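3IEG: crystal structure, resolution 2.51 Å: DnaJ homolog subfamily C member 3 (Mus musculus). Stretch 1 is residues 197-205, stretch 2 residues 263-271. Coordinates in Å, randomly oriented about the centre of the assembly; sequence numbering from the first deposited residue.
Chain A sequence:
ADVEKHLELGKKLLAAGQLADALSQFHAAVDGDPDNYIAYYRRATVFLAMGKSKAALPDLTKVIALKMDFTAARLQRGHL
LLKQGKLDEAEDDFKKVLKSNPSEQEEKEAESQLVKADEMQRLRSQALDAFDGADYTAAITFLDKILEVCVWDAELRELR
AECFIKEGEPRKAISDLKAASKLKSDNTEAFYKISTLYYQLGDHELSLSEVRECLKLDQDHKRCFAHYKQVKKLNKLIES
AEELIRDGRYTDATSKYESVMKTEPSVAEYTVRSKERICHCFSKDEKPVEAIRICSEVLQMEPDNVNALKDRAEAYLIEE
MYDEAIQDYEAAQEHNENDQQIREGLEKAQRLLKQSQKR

Stretch 1, residues 197-205: LYYQLGDHE
Stretch 2, residues 263-271: TEPSVAEYT

This is a compact contact between a helix end with its following turn and a loop that leads into a second helix, built around two tyrosines that each donate one hydrogen bond across the interface. Together the stretches bury 377 Å², counting both sides.

In stretch 1 a helix arrives from earlier in the chain and runs through Leu 201. Gly 202 breaks it with phi/psi of 99/-6. This is a Schellman turn: Gly 202 N bonds Tyr 199 O at 2.8 Å, and Asp 203 N bonds Tyr 198 O weakly at 3.0 Å. In stretch 2 Glu 264 is extended (-144/82), Val 267 has -77/108, and Glu 269 to Thr 271 are helical. Tyr 270 N bonds Val 267 O at 3.0 Å.

The register is set by two close CA pairs. Gln 200 CA lies 6.2 Å from Val 267 CA, and Gly 202 CA lies 5.7 Å from Glu 269 CA. The numbering therefore rises together on both sides.

Tyr 270 (chi1 -65°, m; chi2 106°) has the largest covered area, 96 Å². Its CA-to-CB bond points sideways, but the ring brings its hydroxyl to the helix end. Tyr 270 OH donates to Tyr 199 O at 2.9 Å, the same carbonyl that accepts from Gly 202 N. Tyr 270 OH also lies 3.3 Å from Gly 202 CA and 3.8 Å from His 204 CB. The CA-to-CB bond of His 204 points toward stretch 2, with chi1 49° (p).

Tyr 199 (chi1 -169°, t; chi2 85°) reaches across to stretch 2. Tyr 199 OH donates to Glu 264 OE1 at 2.6 Å, a short bond to a carboxylate. Tyr 270 OH lies over one face of the Tyr 199 ring. The two rings meet obliquely, with centroids 5.5 Å apart and planes at 47°.

Glu 264 (chi1 t, chi2 48°, p, chi3 65°) curls back on its own loop. Glu 264 OE2 accepts from Val 267 N at 3.1 Å and, weakly, from Ser 266 N at 3.1 Å. The carboxylate thus ties the loop to Tyr 199.

Val 267 has chi1 -178° (t). Val 267 CG2 packs on Tyr 199 CE2 at 4.0 Å, an apolar contact, while Val 267 CG1 touches the carbonyl Gln 200 O at 3.5 Å.

Glu 269 (chi1 t, chi2 65°, p) lays its CG 3.8 Å from Gly 202 CA. An ideal CB on Gly 202 would sit 2.5 Å from Glu 269 CG, a clash. The backbone angles alone already call for glycine.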

# COMPACT_ATOMS: atom_id res chain seq x y z
N LEU A 197 5.69 8.53 0.88
CA LEU A 197 5.21 8.54 -0.50
C LEU A 197 3.87 9.28 -0.57
O LEU A 197 3.63 10.06 -1.51
CB LEU A 197 5.12 7.12 -1.06
CG LEU A 197 6.42 6.37 -1.35
CD1 LEU A 197 6.13 4.91 -1.66
CD2 LEU A 197 7.20 7.02 -2.48
N TYR A 198 3.03 9.06 0.42
CA TYR A 198 1.80 9.82 0.55
C TYR A 198 2.12 11.32 0.65
O TYR A 198 1.45 12.14 0.01
CB TYR A 198 1.03 9.40 1.79
CG TYR A 198 0.16 8.17 1.64
CD1 TYR A 198 0.14 7.20 2.64
CD2 TYR A 198 -0.65 7.98 0.52
CE1 TYR A 198 -0.67 6.08 2.53
CE2 TYR A 198 -1.46 6.85 0.39
CZ TYR A 198 -1.46 5.91 1.40
OH TYR A 198 -2.25 4.79 1.32
N TYR A 199 3.14 11.66 1.44
CA TYR A 199 3.53 13.05 1.64
C TYR A 199 3.84 13.68 0.30
O TYR A 199 3.19 14.66 -0.08
CB TYR A 199 4.72 13.17 2.59
CG TYR A 199 5.03 14.58 3.04
CD1 TYR A 199 4.35 15.16 4.13
CD2 TYR A 199 6.00 15.34 2.41
CE1 TYR A 199 4.64 16.45 4.57
CE2 TYR A 199 6.30 16.63 2.83
CZ TYR A 199 5.62 17.18 3.91
OH TYR A 199 5.92 18.46 4.33
N GLN A 200 4.80 13.11 -0.43
CA GLN A 200 5.16 13.59 -1.76
C GLN A 200 3.94 13.66 -2.67
O GLN A 200 3.87 14.53 -3.53
CB GLN A 200 6.24 12.70 -2.39
CG GLN A 200 7.68 13.07 -2.02
CD GLN A 200 8.72 12.01 -2.47
OE1 GLN A 200 8.43 10.80 -2.53
NE2 GLN A 200 9.93 12.47 -2.79
N LEU A 201 2.99 12.76 -2.46
CA LEU A 201 1.77 12.77 -3.28
C LEU A 201 0.81 13.90 -2.94
O LEU A 201 -0.05 14.24 -3.75
CB LEU A 201 1.04 11.43 -3.20
CG LEU A 201 1.58 10.36 -4.14
CD1 LEU A 201 1.05 9.00 -3.72
CD2 LEU A 201 1.26 10.68 -5.61
N GLY A 202 0.95 14.48 -1.76
CA GLY A 202 0.01 15.49 -1.31
C GLY A 202 -1.06 14.96 -0.38
O GLY A 202 -1.84 15.73 0.16
N ASP A 203 -1.08 13.65 -0.17
CA ASP A 203 -2.02 13.02 0.77
C ASP A 203 -1.56 13.15 2.22
O ASP A 203 -1.19 12.17 2.88
CB ASP A 203 -2.23 11.55 0.41
CG ASP A 203 -2.95 11.37 -0.91
OD1 ASP A 203 -3.44 12.36 -1.49
OD2 ASP A 203 -3.05 10.22 -1.38
N HIS A 204 -1.61 14.38 2.73
CA HIS A 204 -1.13 14.68 4.07
C HIS A 204 -1.81 13.88 5.16
O HIS A 204 -1.16 13.49 6.13
CB HIS A 204 -1.21 16.19 4.36
CG HIS A 204 -2.53 16.80 4.04
ND1 HIS A 204 -3.56 16.88 4.95
CD2 HIS A 204 -2.99 17.40 2.90
CE1 HIS A 204 -4.60 17.48 4.39
NE2 HIS A 204 -4.27 17.81 3.15
N GLU A 205 -3.09 13.59 5.00
CA GLU A 205 -3.82 12.89 6.05
C GLU A 205 -3.40 11.43 6.21
O GLU A 205 -3.13 10.98 7.33
CB GLU A 205 -5.31 13.01 5.84
CG GLU A 205 -6.09 12.77 7.11
CD GLU A 205 -7.58 12.81 6.90
OE1 GLU A 205 -8.29 13.21 7.86
OE2 GLU A 205 -8.04 12.45 5.79
N THR A 263 5.62 26.35 5.16
CA THR A 263 6.08 25.15 5.86
C THR A 263 6.32 23.91 4.97
O THR A 263 6.95 22.95 5.42
CB THR A 263 5.31 24.88 7.21
OG1 THR A 263 4.69 23.59 7.21
CG2 THR A 263 4.26 25.91 7.45
N GLU A 264 5.86 23.95 3.72
CA GLU A 264 6.27 22.96 2.73
C GLU A 264 6.42 23.56 1.33
O GLU A 264 5.52 23.42 0.51
CB GLU A 264 5.34 21.75 2.70
CG GLU A 264 5.78 20.65 1.75
CD GLU A 264 7.25 20.29 1.89
OE1 GLU A 264 7.63 19.79 2.97
OE2 GLU A 264 8.02 20.51 0.94
N PRO A 265 7.57 24.19 1.04
CA PRO A 265 7.79 24.87 -0.25
C PRO A 265 8.34 23.98 -1.35
O PRO A 265 8.28 24.36 -2.52
CB PRO A 265 8.80 25.96 0.09
CG PRO A 265 9.46 25.53 1.40
CD PRO A 265 8.74 24.32 1.93
N SER A 266 8.86 22.81 -0.98
CA SER A 266 9.51 21.89 -1.93
C SER A 266 8.53 21.07 -2.77
O SER A 266 8.65 21.00 -4.00
CB SER A 266 10.48 20.96 -1.20
OG SER A 266 11.44 21.70 -0.46
N VAL A 267 7.56 20.44 -2.11
CA VAL A 267 6.62 19.54 -2.78
C VAL A 267 5.58 20.35 -3.52
O VAL A 267 4.70 20.94 -2.90
CB VAL A 267 5.95 18.59 -1.77
CG1 VAL A 267 5.03 17.63 -2.48
CG2 VAL A 267 7.01 17.83 -0.97
N ALA A 268 5.67 20.34 -4.85
CA ALA A 268 4.84 21.19 -5.73
C ALA A 268 3.33 21.12 -5.44
O ALA A 268 2.63 22.13 -5.50
CB ALA A 268 5.12 20.88 -7.20
N GLU A 269 2.86 19.93 -5.11
CA GLU A 269 1.45 19.70 -4.86
C GLU A 269 0.88 20.59 -3.76
O GLU A 269 -0.30 20.95 -3.81
CB GLU A 269 1.23 18.22 -4.53
CG GLU A 269 -0.23 17.80 -4.33
CD GLU A 269 -1.08 17.93 -5.58
OE1 GLU A 269 -0.52 18.04 -6.70
OE2 GLU A 269 -2.33 17.90 -5.43
N TYR A 270 1.69 20.94 -2.76
CA TYR A 270 1.18 21.74 -1.66
C TYR A 270 1.05 23.21 -2.01
O TYR A 270 0.15 23.87 -1.51
CB TYR A 270 1.96 21.53 -0.35
CG TYR A 270 1.82 20.14 0.19
CD1 TYR A 270 2.87 19.23 0.09
CD2 TYR A 270 0.63 19.71 0.75
CE1 TYR A 270 2.74 17.92 0.56
CE2 TYR A 270 0.49 18.40 1.21
CZ TYR A 270 1.55 17.51 1.12
OH TYR A 270 1.43 16.22 1.57
N THR A 271 1.92 23.73 -2.88
CA THR A 271 1.71 25.10 -3.35
C THR A 271 0.53 25.15 -4.32
O THR A 271 -0.35 25.99 -4.17
CB THR A 271 2.98 25.83 -3.91
OG1 THR A 271 3.20 25.50 -5.29
CG2 THR A 271 4.23 25.52 -3.09